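Local coordinates for siderophore periplasmic binding protein (Thermobifida fusca, PDB 5DH0) that probably binds iron-loaded siderophores of the fuscachelin type outside the cell membrane and hands them to an uptake transporter, at residues F50-I60 against M147-D157. Residues are numbered along the deposited sequence; the frame is centred on the assembly and turned at random.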
loop_
_atom_site.group_PDB
_atom_site.type_symbol
_atom_site.label_atom_id
_atom_site.label_comp_id
_atom_site.label_asym_id
_atom_site.label_seq_id
_atom_site.Cartn_x
_atom_site.Cartn_y
_atom_site.Cartn_z
ATOM N N PHE A 50 17.408 24.126 18.380
ATOM C CA PHE A 50 16.122 24.590 17.839
ATOM C C PHE A 50 15.921 26.090 17.999
ATOM O O PHE A 50 14.931 26.634 17.505
ATOM C CB PHE A 50 14.935 23.830 18.463
ATOM C CG PHE A 50 15.029 22.350 18.278
ATOM C CD1 PHE A 50 14.930 21.794 17.008
ATOM C CD2 PHE A 50 15.279 21.517 19.357
ATOM C CE1 PHE A 50 15.058 20.421 16.813
ATOM C CE2 PHE A 50 15.397 20.150 19.177
ATOM C CZ PHE A 50 15.291 19.599 17.900
ATOM N N GLY A 51 16.858 26.760 18.665
ATOM C CA GLY A 51 16.797 28.206 18.793
ATOM C C GLY A 51 17.300 28.932 17.550
ATOM O O GLY A 51 16.866 30.046 17.262
ATOM N N THR A 52 18.216 28.308 16.812
ATOM C CA THR A 52 18.832 28.952 15.655
ATOM C C THR A 52 17.807 29.336 14.588
ATOM O O THR A 52 17.843 30.447 14.053
ATOM C CB THR A 52 19.890 28.051 14.995
ATOM O OG1 THR A 52 20.844 27.626 15.975
ATOM C CG2 THR A 52 20.595 28.811 13.888
ATOM N N GLU A 53 16.895 28.414 14.285
ATOM C CA GLU A 53 15.830 28.654 13.302
ATOM C C GLU A 53 14.952 29.825 13.739
ATOM O O GLU A 53 14.434 30.583 12.913
ATOM C CB GLU A 53 14.976 27.391 13.112
ATOM C CG GLU A 53 15.719 26.226 12.415
ATOM C CD GLU A 53 16.802 25.560 13.293
ATOM O OE1 GLU A 53 16.937 25.901 14.498
ATOM O OE2 GLU A 53 17.535 24.699 12.761
ATOM N N VAL A 54 14.803 29.985 15.048
ATOM C CA VAL A 54 13.962 31.050 15.580
ATOM C C VAL A 54 14.593 32.426 15.394
ATOM O O VAL A 54 13.932 33.349 14.904
ATOM C CB VAL A 54 13.654 30.812 17.064
ATOM C CG1 VAL A 54 12.936 32.018 17.683
ATOM C CG2 VAL A 54 12.811 29.555 17.204
ATOM N N VAL A 55 15.862 32.570 15.774
ATOM C CA VAL A 55 16.517 33.868 15.662
ATOM C C VAL A 55 16.723 34.238 14.184
ATOM O O VAL A 55 16.575 35.408 13.809
ATOM C CB VAL A 55 17.875 33.926 16.445
ATOM C CG1 VAL A 55 17.625 33.866 17.941
ATOM C CG2 VAL A 55 18.856 32.833 15.999
ATOM N N LEU A 56 17.027 33.262 13.333
ATOM C CA LEU A 56 17.169 33.570 11.911
ATOM C C LEU A 56 15.868 34.152 11.327
ATOM O O LEU A 56 15.900 35.163 10.633
ATOM C CB LEU A 56 17.603 32.333 11.122
ATOM C CG LEU A 56 19.082 31.962 11.335
ATOM C CD1 LEU A 56 19.398 30.571 10.805
ATOM C CD2 LEU A 56 20.011 32.997 10.706
ATOM N N GLU A 57 14.730 33.534 11.624
ATOM C CA GLU A 57 13.465 33.953 11.031
ATOM C C GLU A 57 13.020 35.309 11.553
ATOM O O GLU A 57 12.345 36.051 10.855
ATOM C CB GLU A 57 12.380 32.904 11.291
ATOM C CG GLU A 57 12.565 31.648 10.438
ATOM C CD GLU A 57 11.533 30.561 10.727
ATOM O OE1 GLU A 57 11.401 29.647 9.879
ATOM O OE2 GLU A 57 10.867 30.607 11.797
ATOM N N ALA A 58 13.421 35.611 12.784
ATOM C CA ALA A 58 13.081 36.845 13.459
ATOM C C ALA A 58 14.056 37.979 13.119
ATOM O O ALA A 58 13.909 39.101 13.618
ATOM C CB ALA A 58 13.056 36.615 14.950
ATOM N N GLY A 59 15.046 37.678 12.276
ATOM C CA GLY A 59 16.101 38.618 11.938
ATOM C C GLY A 59 16.942 39.088 13.121
ATOM O O GLY A 59 17.394 40.229 13.154
ATOM N N ILE A 60 17.149 38.214 14.097
ATOM C CA ILE A 60 17.988 38.533 15.249
ATOM C C ILE A 60 19.372 37.897 15.129
ATOM O O ILE A 60 19.484 36.733 14.776
ATOM C CB ILE A 60 17.327 38.061 16.557
ATOM C CG1 ILE A 60 16.099 38.909 16.864
ATOM C CG2 ILE A 60 18.315 38.070 17.713
ATOM C CD1 ILE A 60 15.204 38.282 17.897
ATOM N N MET A 147 6.714 23.936 18.716
ATOM C CA MET A 147 7.681 24.374 19.722
ATOM C C MET A 147 8.434 25.628 19.249
ATOM O O MET A 147 8.670 26.549 20.032
ATOM C CB MET A 147 8.655 23.235 20.057
ATOM C CG MET A 147 9.829 23.631 20.950
ATOM S SD MET A 147 11.307 24.085 19.993
ATOM C CE MET A 147 11.560 22.583 19.057
ATOM N N THR A 148 8.805 25.681 17.974
ATOM C CA THR A 148 9.550 26.842 17.505
ATOM C C THR A 148 8.616 28.032 17.338
ATOM O O THR A 148 9.062 29.178 17.371
ATOM C CB THR A 148 10.298 26.599 16.168
ATOM O OG1 THR A 148 9.375 26.130 15.178
ATOM C CG2 THR A 148 11.420 25.603 16.342
ATOM N N LEU A 149 7.327 27.761 17.145
ATOM C CA LEU A 149 6.326 28.821 17.175
ATOM C C LEU A 149 6.336 29.517 18.547
ATOM O O LEU A 149 6.268 30.742 18.626
ATOM C CB LEU A 149 4.931 28.264 16.866
ATOM C CG LEU A 149 3.762 29.202 17.168
ATOM C CD1 LEU A 149 3.797 30.380 16.208
ATOM C CD2 LEU A 149 2.411 28.487 17.094
ATOM N N GLU A 150 6.444 28.743 19.626
ATOM C CA GLU A 150 6.474 29.315 20.976
ATOM C C GLU A 150 7.714 30.161 21.240
ATOM O O GLU A 150 7.634 31.234 21.846
ATOM C CB GLU A 150 6.391 28.212 22.045
ATOM C CG GLU A 150 5.053 27.514 22.099
ATOM C CD GLU A 150 3.914 28.491 22.310
ATOM O OE1 GLU A 150 4.150 29.574 22.901
ATOM O OE2 GLU A 150 2.786 28.185 21.865
ATOM N N LEU A 151 8.868 29.666 20.808
ATOM C CA LEU A 151 10.104 30.419 20.959
ATOM C C LEU A 151 9.997 31.725 20.175
ATOM O O LEU A 151 10.504 32.765 20.614
ATOM C CB LEU A 151 11.301 29.584 20.497
ATOM C CG LEU A 151 11.563 28.394 21.428
ATOM C CD1 LEU A 151 12.743 27.553 20.932
ATOM C CD2 LEU A 151 11.792 28.869 22.855
ATOM N N SER A 152 9.316 31.674 19.027
ATOM C CA SER A 152 9.128 32.857 18.203
ATOM C C SER A 152 8.354 33.936 18.951
ATOM O O SER A 152 8.682 35.128 18.869
ATOM C CB SER A 152 8.403 32.507 16.917
ATOM O OG SER A 152 9.274 31.869 16.013
ATOM N N ARG A 153 7.325 33.519 19.680
ATOM C CA ARG A 153 6.520 34.473 20.418
ATOM C C ARG A 153 7.396 35.121 21.488
ATOM O O ARG A 153 7.373 36.335 21.675
ATOM C CB ARG A 153 5.288 33.793 21.030
ATOM C CG ARG A 153 4.219 33.462 20.010
ATOM C CD ARG A 153 3.088 32.695 20.643
ATOM N NE ARG A 153 2.056 32.350 19.673
ATOM C CZ ARG A 153 1.348 31.228 19.716
ATOM N NH1 ARG A 153 1.574 30.348 20.683
ATOM N NH2 ARG A 153 0.430 30.976 18.793
ATOM N N VAL A 154 8.196 34.304 22.160
ATOM C CA VAL A 154 9.008 34.773 23.275
ATOM C C VAL A 154 10.070 35.803 22.865
ATOM O O VAL A 154 10.351 36.722 23.627
ATOM C CB VAL A 154 9.655 33.573 23.990
ATOM C CG1 VAL A 154 11.070 33.868 24.434
ATOM C CG2 VAL A 154 8.793 33.164 25.169
ATOM N N VAL A 155 10.632 35.690 21.665
ATOM C CA VAL A 155 11.646 36.656 21.232
ATOM C C VAL A 155 10.996 37.828 20.491
ATOM O O VAL A 155 11.686 38.659 19.886
ATOM C CB VAL A 155 12.742 36.009 20.316
ATOM C CG1 VAL A 155 13.393 34.807 21.000
ATOM C CG2 VAL A 155 12.168 35.621 18.960
ATOM N N GLY A 156 9.665 37.869 20.517
ATOM C CA GLY A 156 8.902 38.993 19.988
ATOM C C GLY A 156 8.496 38.884 18.529
ATOM O O GLY A 156 8.037 39.865 17.932
ATOM N N ASP A 157 8.646 37.689 17.957
ATOM C CA ASP A 157 8.372 37.463 16.541
ATOM C C ASP A 157 7.058 36.690 16.347
ATOM O O ASP A 157 6.828 36.067 15.304
ATOM C CB ASP A 157 9.548 36.711 15.900
ATOM C CG ASP A 157 9.496 36.714 14.387
ATOM O OD1 ASP A 157 9.074 37.741 13.807
ATOM O OD2 ASP A 157 9.875 35.683 13.782
HETATM O O HOH W 1 11.181 33.569 14.904
HETATM O O HOH W 2 9.170 29.733 13.961
#
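Val54 sits at the centre of this contact, wedged against the helix that ends at Val154. With CG1 anti to the backbone N (chi1 172°), its two methyls divide the work: CG2 presses on Leu151 CB at 3.6 Å, while CG1 reaches Val155 CG2 at 3.9 Å. A short, branched residue suits a place where the axes of helices 52-57 and 147-154 approach to 9.3 Å, crossing at -49°. Ile108 of strand 106-112 touches Val54, Leu151 and Val155, closing this apolar part from the sheet side. Further along, where Met147 bends at chi2 and chi3, Met147 CE lies 3.6 Å from Phe50 CG, and SD stands 5.3 Å from the ring centroid, an oblique Met-aromatic contact; Phe137 meets the same ring edge-to-face. Both helices belong to the lobe built on the five-stranded parallel sheet, one of the two lobes of a periplasmic binding protein. Each ends in a Schellman motif, with Gly59 and Gly156 taking the positive phi that glycine accepts readily.

The other side is wetter, and no direct hydrogen bond joins the segments. Water 1 donates to Val54 O and to Asp157 OD2, the latter at 2.7 Å, and accepts from Ser152 OG, a hydroxyl small enough to leave room for water. Water 2 links Ser152 OG to Glu57 OE2, while Thr291 hydrogen-bonds Glu57 OE1. Asp157 OD2 also lies 3.4 Å from Ala58 CA, an approach that the small alanine permits. Arg160 forms salt bridges with both Asp157 and Glu57, probably offsetting the like charges of their carboxylates, 5.5 Å apart between OD2 and OE2. With an alanine replacing Asp157, water 1 is likely to lose one of its acceptors and Arg160 to keep only the Glu57 carboxylate of this pair.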